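Local structure of Endonuclease/exonuclease/phosphatase (Beutenbergia cavernae DSM 12333, 4RUW) at residues Pro78-Ala81 and Ala82-Ala86; Ser256-Glu260 and Asp261-Asp265. The protein belongs to the endonuclease/exonuclease/phosphatase family of DNase I-like folds, followed here by an Ig-like domain, and carries a bound zinc ion. All coordinates share one frame; numbering follows the deposited sequence.

How the interactions relate
Both contacts are local and partly buried, and they lie in one DNase I-like family region with centres about 31 Å apart. Interaction 1 occupies the body of helix 77-87, the crossover between strands 55-62 and 91-98 of one mixed sheet; interaction 2 lies where helix 251-260 ends and the chain turns into strand 264-265 at the margin of the second mixed sheet. No element is common to the two. Regular helical bonding dominates the first, supplemented by a water and an arginine on its polar side. The second replaces that regularity with a C-terminal cap, nearer the centre of the chain and bonded to residues of the Ig-like region. Each pairs aliphatic side chains on its buried side.

Interaction 1 of 2, residues Pro78-Ala81 and Ala82-Ala86; sequences PRIA and AVIRA
Pro78 and Ala82 are joined by a backbone hydrogen bond of 2.9 Å from Ala82 N to Pro78 O, the first i to i+4 bond here; lacking an N-H costs Pro78 nothing in a first turn. Ile84 N lies in the carbonyl plane of Ile80 and makes a nearly straight bond to Ile80 O (3.1 Å, 173° at the hydrogen), while Arg85 N reaches Ala81 O at 2.8 Å. Val83 N is held weakly, by Arg79 O and Ile80 O. Through water, Pro78 O gains a second donor: the molecule gives it a proton and accepts from Arg85 NH1 at 3.0 Å, at the guanidinium edge. A bend at chi3 (-58°) folds that group back so that Ala81 O lies over the centre of one face, 4.0 Å from the plane; the short Ala81 side chain, its CB 4.0 Å from Arg85 NH2, is consistent with this approach. Asp121 and Leu117 O take Arg85 NE and NH2. The branch methyl Ile80 CG2 meets Ile84 CD1, the chain end one turn on, at 4.0 Å. Ile80 also touches Trp61, and Ile84 Leu118. This chemistry implies an amphipathic crossover helix in a beta-alpha-beta unit, isoleucines turned to the core and Arg85 linking water to Asp121.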
ATOM      1  N   PRO A  78      13.288 -21.237   3.892  1.00 13.16           N
ATOM      2  CA  PRO A  78      12.674 -22.036   2.816  1.00 13.74           C
ATOM      3  C   PRO A  78      11.156 -21.956   2.766  1.00 13.10           C
ATOM      4  O   PRO A  78      10.565 -22.010   1.700  1.00 13.92           O
ATOM      5  CB  PRO A  78      13.116 -23.467   3.145  1.00 15.21           C
ATOM      6  CG  PRO A  78      14.429 -23.278   3.806  1.00 14.54           C
ATOM      7  CD  PRO A  78      14.268 -22.037   4.653  1.00 13.71           C
ATOM      8  N   ARG A  79      10.523 -21.828   3.906  1.00 13.55           N
ATOM      9  CA  ARG A  79       9.091 -21.741   3.966  1.00 14.22           C
ATOM     10  C   ARG A  79       8.611 -20.419   3.316  1.00 13.60           C
ATOM     11  O   ARG A  79       7.686 -20.396   2.584  1.00 14.39           O
ATOM     12  CB  ARG A  79       8.696 -21.855   5.418  1.00 16.54           C
ATOM     13  CG  ARG A  79       7.342 -22.341   5.631  1.00 19.28           C
ATOM     14  CD  ARG A  79       7.115 -22.688   7.076  1.00 18.23           C
ATOM     15  NE  ARG A  79       5.700 -22.764   7.275  1.00 16.52           N
ATOM     16  CZ  ARG A  79       5.112 -22.868   8.437  1.00 14.88           C
ATOM     17  NH1 ARG A  79       5.805 -22.907   9.546  1.00 15.61           N
ATOM     18  NH2 ARG A  79       3.829 -22.927   8.500  1.00 16.41           N
ATOM     19  N   ILE A  80       9.316 -19.332   3.583  1.00 12.98           N
ATOM     20  CA  ILE A  80       9.054 -18.047   2.951  1.00 13.10           C
ATOM     21  C   ILE A  80       9.276 -18.148   1.436  1.00 12.01           C
ATOM     22  O   ILE A  80       8.438 -17.722   0.634  1.00 13.19           O
ATOM     23  CB  ILE A  80       9.970 -16.951   3.557  1.00 13.90           C
ATOM     24  CG1 ILE A  80       9.697 -16.763   5.060  1.00 13.97           C
ATOM     25  CG2 ILE A  80       9.849 -15.634   2.785  1.00 13.83           C
ATOM     26  CD1 ILE A  80       8.267 -16.429   5.413  1.00 14.66           C
ATOM     27  N   ALA A  81      10.411 -18.709   1.041  1.00 12.70           N
ATOM     28  CA  ALA A  81      10.741 -18.819  -0.369  1.00 13.22           C
ATOM     29  C   ALA A  81       9.726 -19.657  -1.137  1.00 12.43           C
ATOM     30  O   ALA A  81       9.408 -19.355  -2.278  1.00 13.16           O
ATOM     31  CB  ALA A  81      12.135 -19.383  -0.538  1.00 13.99           C
ATOM     32  N   ALA A  82       9.225 -20.719  -0.514  1.00 12.77           N
ATOM     33  CA  ALA A  82       8.269 -21.594  -1.192  1.00 13.31           C
ATOM     34  C   ALA A  82       6.969 -20.850  -1.507  1.00 13.07           C
ATOM     35  O   ALA A  82       6.360 -21.069  -2.551  1.00 14.20           O
ATOM     36  CB  ALA A  82       7.994 -22.847  -0.370  1.00 14.54           C
ATOM     37  N   VAL A  83       6.550 -19.960  -0.613  1.00 13.14           N
ATOM     38  CA  VAL A  83       5.357 -19.157  -0.864  1.00 13.17           C
ATOM     39  C   VAL A  83       5.601 -18.183  -2.020  1.00 12.70           C
ATOM     40  O   VAL A  83       4.781 -18.074  -2.936  1.00 13.70           O
ATOM     41  CB  VAL A  83       4.908 -18.393   0.393  1.00 13.07           C
ATOM     42  CG1 VAL A  83       3.853 -17.349   0.042  1.00 14.92           C
ATOM     43  CG2 VAL A  83       4.377 -19.364   1.443  1.00 13.63           C
ATOM     44  N   ILE A  84       6.731 -17.479  -1.985  1.00 12.61           N
ATOM     45  CA  ILE A  84       7.080 -16.581  -3.081  1.00 13.11           C
ATOM     46  C   ILE A  84       7.127 -17.331  -4.417  1.00 12.95           C
ATOM     47  O   ILE A  84       6.571 -16.875  -5.407  1.00 13.60           O
ATOM     48  CB  ILE A  84       8.401 -15.837  -2.806  1.00 13.31           C
ATOM     49  CG1 ILE A  84       8.270 -14.967  -1.548  1.00 14.48           C
ATOM     50  CG2 ILE A  84       8.816 -15.017  -4.021  1.00 14.14           C
ATOM     51  CD1 ILE A  84       9.586 -14.419  -1.020  1.00 14.48           C
ATOM     52  N   ARG A  85       7.771 -18.496  -4.428  1.00 13.39           N
ATOM     53  CA  ARG A  85       7.880 -19.309  -5.633  1.00 14.41           C
ATOM     54  C   ARG A  85       6.505 -19.674  -6.188  1.00 14.16           C
ATOM     55  O   ARG A  85       6.272 -19.599  -7.394  1.00 15.46           O
ATOM     56  CB  ARG A  85       8.668 -20.580  -5.296  1.00 17.01           C
ATOM     57  CG  ARG A  85       9.022 -21.477  -6.460  1.00 20.13           C
ATOM     58  CD  ARG A  85       9.865 -22.679  -5.979  1.00 20.16           C
ATOM     59  NE  ARG A  85      11.096 -22.257  -5.300  1.00 20.29           N
ATOM     60  CZ  ARG A  85      11.374 -22.482  -4.018  1.00 19.53           C
ATOM     61  NH1 ARG A  85      10.527 -23.153  -3.247  1.00 18.86           N
ATOM     62  NH2 ARG A  85      12.513 -22.034  -3.500  1.00 21.44           N
ATOM     63  N   ALA A  86       5.593 -20.059  -5.304  1.00 13.78           N
ATOM     64  CA  ALA A  86       4.253 -20.465  -5.713  1.00 14.55           C
ATOM     65  C   ALA A  86       3.452 -19.293  -6.270  1.00 14.00           C
ATOM     66  O   ALA A  86       2.700 -19.451  -7.225  1.00 15.95           O
ATOM     67  CB  ALA A  86       3.518 -21.101  -4.550  1.00 15.92           C
TER
HETATM   68  O   HOH W   1      11.980 -23.125  -0.604  1.00 22.83           O

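Interaction 2 of 2, residues Ser256-Glu260 and Asp261-Asp265; sequences SWIAE and DHLAD
From Ala259 to His262 the chain leaves its helix: Asp261 is the first residue outside helical angles, and His262 adopts a left-handed conformation (phi 74°). His262 N bonds to Ala259 O at 3.0 Å from above the carbonyl plane, and Leu263 N makes a weak, longer bond of 3.4 Å to Ile258 O. Asp261 N has two weak acceptors, Trp257 O and Ile258 O. The nested bonds closing over the left-handed residue form a Schellman motif, which ends helix 251-260 and turns the chain into strand 264-265, whose Ala264 pairs with Ala300. Its hydrophobic component joins the residues flanking the turn: Ile258 CG2 packs on Leu263 CB at 3.7 Å and reaches Leu263 CD1 at 4.1 Å. With chi1 at -60° the CG2 branch of Ile258 lies opposite the backbone N, which directs it at Leu263; branched aliphatic chains suit the place because both residues also rest on Phe299. The His262 ring presents one face to Glu260 O, 3.7 Å above its plane and over its centre, while the imidazole also touches Ala226 and Pro302. Ala259 O, already bonded to His262, receives Thr339 OG1 and Gln352 NE2 from the Ig-like region, and Gln352 NE2 bonds to Leu263 O as well.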
ATOM      1  N   SER A 256      -5.991  10.306   3.095  1.00 12.34           N
ATOM      2  CA  SER A 256      -6.309  11.421   2.214  1.00 13.05           C
ATOM      3  C   SER A 256      -5.043  11.933   1.524  1.00 12.55           C
ATOM      4  O   SER A 256      -5.084  12.281   0.353  1.00 13.15           O
ATOM      5  CB  SER A 256      -7.039  12.549   2.956  1.00 13.73           C
ATOM      6  OG  SER A 256      -6.177  13.346   3.758  1.00 13.69           O
ATOM      7  N   TRP A 257      -3.920  11.951   2.235  1.00 12.14           N
ATOM      8  CA  TRP A 257      -2.659  12.390   1.635  1.00 12.72           C
ATOM      9  C   TRP A 257      -2.230  11.455   0.514  1.00 11.95           C
ATOM     10  O   TRP A 257      -1.747  11.886  -0.531  1.00 13.75           O
ATOM     11  CB  TRP A 257      -1.539  12.416   2.666  1.00 12.82           C
ATOM     12  CG  TRP A 257      -1.694  13.380   3.785  1.00 13.50           C
ATOM     13  CD1 TRP A 257      -2.587  14.404   3.887  1.00 13.45           C
ATOM     14  CD2 TRP A 257      -0.921  13.395   4.987  1.00 13.16           C
ATOM     15  NE1 TRP A 257      -2.406  15.066   5.085  1.00 14.43           N
ATOM     16  CE2 TRP A 257      -1.389  14.464   5.774  1.00 13.55           C
ATOM     17  CE3 TRP A 257       0.137  12.617   5.465  1.00 14.04           C
ATOM     18  CZ2 TRP A 257      -0.839  14.767   7.018  1.00 14.90           C
ATOM     19  CZ3 TRP A 257       0.684  12.923   6.699  1.00 15.22           C
ATOM     20  CH2 TRP A 257       0.191  13.983   7.463  1.00 15.83           C
ATOM     21  N   ILE A 258      -2.383  10.158   0.738  1.00 12.56           N
ATOM     22  CA  ILE A 258      -1.986   9.179  -0.268  1.00 11.96           C
ATOM     23  C   ILE A 258      -2.847   9.345  -1.526  1.00 12.41           C
ATOM     24  O   ILE A 258      -2.339   9.364  -2.653  1.00 12.99           O
ATOM     25  CB  ILE A 258      -2.087   7.734   0.275  1.00 12.62           C
ATOM     26  CG1 ILE A 258      -1.171   7.545   1.490  1.00 12.86           C
ATOM     27  CG2 ILE A 258      -1.734   6.743  -0.805  1.00 13.73           C
ATOM     28  CD1 ILE A 258      -1.411   6.240   2.253  1.00 13.80           C
ATOM     29  N   ALA A 259      -4.154   9.485  -1.328  1.00 12.32           N
ATOM     30  CA  ALA A 259      -5.063   9.653  -2.451  1.00 13.25           C
ATOM     31  C   ALA A 259      -4.768  10.948  -3.212  1.00 13.85           C
ATOM     32  O   ALA A 259      -4.797  10.964  -4.442  1.00 14.26           O
ATOM     33  CB  ALA A 259      -6.504   9.620  -1.971  1.00 13.98           C
ATOM     34  N   GLU A 260      -4.465  12.129  -2.459  1.00 15.12           N
ATOM     35  CA  GLU A 260      -4.127  13.426  -3.067  1.00 17.35           C
ATOM     36  C   GLU A 260      -2.924  13.318  -3.972  1.00 18.07           C
ATOM     37  O   GLU A 260      -2.786  14.065  -4.937  1.00 19.94           O
ATOM     38  CB  GLU A 260      -3.763  14.468  -1.998  1.00 21.13           C
ATOM     39  CG  GLU A 260      -4.851  14.935  -1.061  1.00 27.49           C
ATOM     40  CD  GLU A 260      -4.311  15.908  -0.018  0.83 31.83           C
ATOM     41  OE1 GLU A 260      -3.079  16.065   0.085  0.44 34.79           O
ATOM     42  OE2 GLU A 260      -5.120  16.542   0.688  0.39 35.19           O
ATOM     43  N   ASP A 261      -2.036  12.324  -3.640  1.00 16.25           N
ATOM     44  CA  ASP A 261      -0.819  12.133  -4.415  1.00 16.66           C
ATOM     45  C   ASP A 261      -0.970  11.165  -5.584  1.00 15.63           C
ATOM     46  O   ASP A 261       0.026  10.703  -6.152  1.00 17.63           O
ATOM     47  CB  ASP A 261       0.324  11.723  -3.502  1.00 18.94           C
ATOM     48  CG  ASP A 261       1.010  12.920  -2.884  0.69 22.73           C
ATOM     49  OD1 ASP A 261       0.512  14.054  -3.069  0.56 25.05           O
ATOM     50  OD2 ASP A 261       2.047  12.734  -2.221  0.55 25.03           O
ATOM     51  N   HIS A 262      -2.221  10.872  -5.935  1.00 14.49           N
ATOM     52  CA  HIS A 262      -2.568  10.117  -7.142  1.00 14.46           C
ATOM     53  C   HIS A 262      -2.249   8.641  -7.014  1.00 14.62           C
ATOM     54  O   HIS A 262      -2.060   7.965  -8.016  1.00 17.81           O
ATOM     55  CB  HIS A 262      -1.887  10.678  -8.398  1.00 15.78           C
ATOM     56  CG  HIS A 262      -1.952  12.165  -8.499  1.00 16.97           C
ATOM     57  ND1 HIS A 262      -3.121  12.839  -8.791  1.00 20.02           N
ATOM     58  CD2 HIS A 262      -1.007  13.115  -8.329  1.00 18.88           C
ATOM     59  CE1 HIS A 262      -2.885  14.136  -8.810  1.00 21.29           C
ATOM     60  NE2 HIS A 262      -1.607  14.334  -8.531  1.00 21.80           N
ATOM     61  N   LEU A 263      -2.198   8.139  -5.788  1.00 13.18           N
ATOM     62  CA  LEU A 263      -1.948   6.721  -5.577  1.00 12.65           C
ATOM     63  C   LEU A 263      -3.254   6.007  -5.273  1.00 12.09           C
ATOM     64  O   LEU A 263      -4.056   6.503  -4.492  1.00 13.33           O
ATOM     65  CB  LEU A 263      -0.953   6.520  -4.430  1.00 13.14           C
ATOM     66  CG  LEU A 263       0.484   6.925  -4.757  1.00 15.31           C
ATOM     67  CD1 LEU A 263       1.344   6.985  -3.520  1.00 16.79           C
ATOM     68  CD2 LEU A 263       1.075   5.912  -5.734  1.00 18.72           C
ATOM     69  N   ALA A 264      -3.449   4.840  -5.883  1.00 11.84           N
ATOM     70  CA  ALA A 264      -4.647   4.032  -5.676  1.00 12.05           C
ATOM     71  C   ALA A 264      -4.293   2.819  -4.829  1.00 11.24           C
ATOM     72  O   ALA A 264      -3.282   2.154  -5.079  1.00 11.62           O
ATOM     73  CB  ALA A 264      -5.216   3.587  -7.012  1.00 14.21           C
ATOM     74  N   ASP A 265      -5.125   2.543  -3.827  1.00 11.39           N
ATOM     75  CA  ASP A 265      -5.003   1.371  -2.980  1.00 11.56           C
ATOM     76  C   ASP A 265      -5.493   0.198  -3.821  1.00 11.11           C
ATOM     77  O   ASP A 265      -6.697   0.041  -4.036  1.00 11.87           O
ATOM     78  CB  ASP A 265      -5.888   1.604  -1.752  1.00 12.24           C
ATOM     79  CG  ASP A 265      -5.894   0.444  -0.764  1.00 12.02           C
ATOM     80  OD1 ASP A 265      -5.482  -0.694  -1.095  1.00 13.17           O
ATOM     81  OD2 ASP A 265      -6.363   0.692   0.368  1.00 13.56           O
TER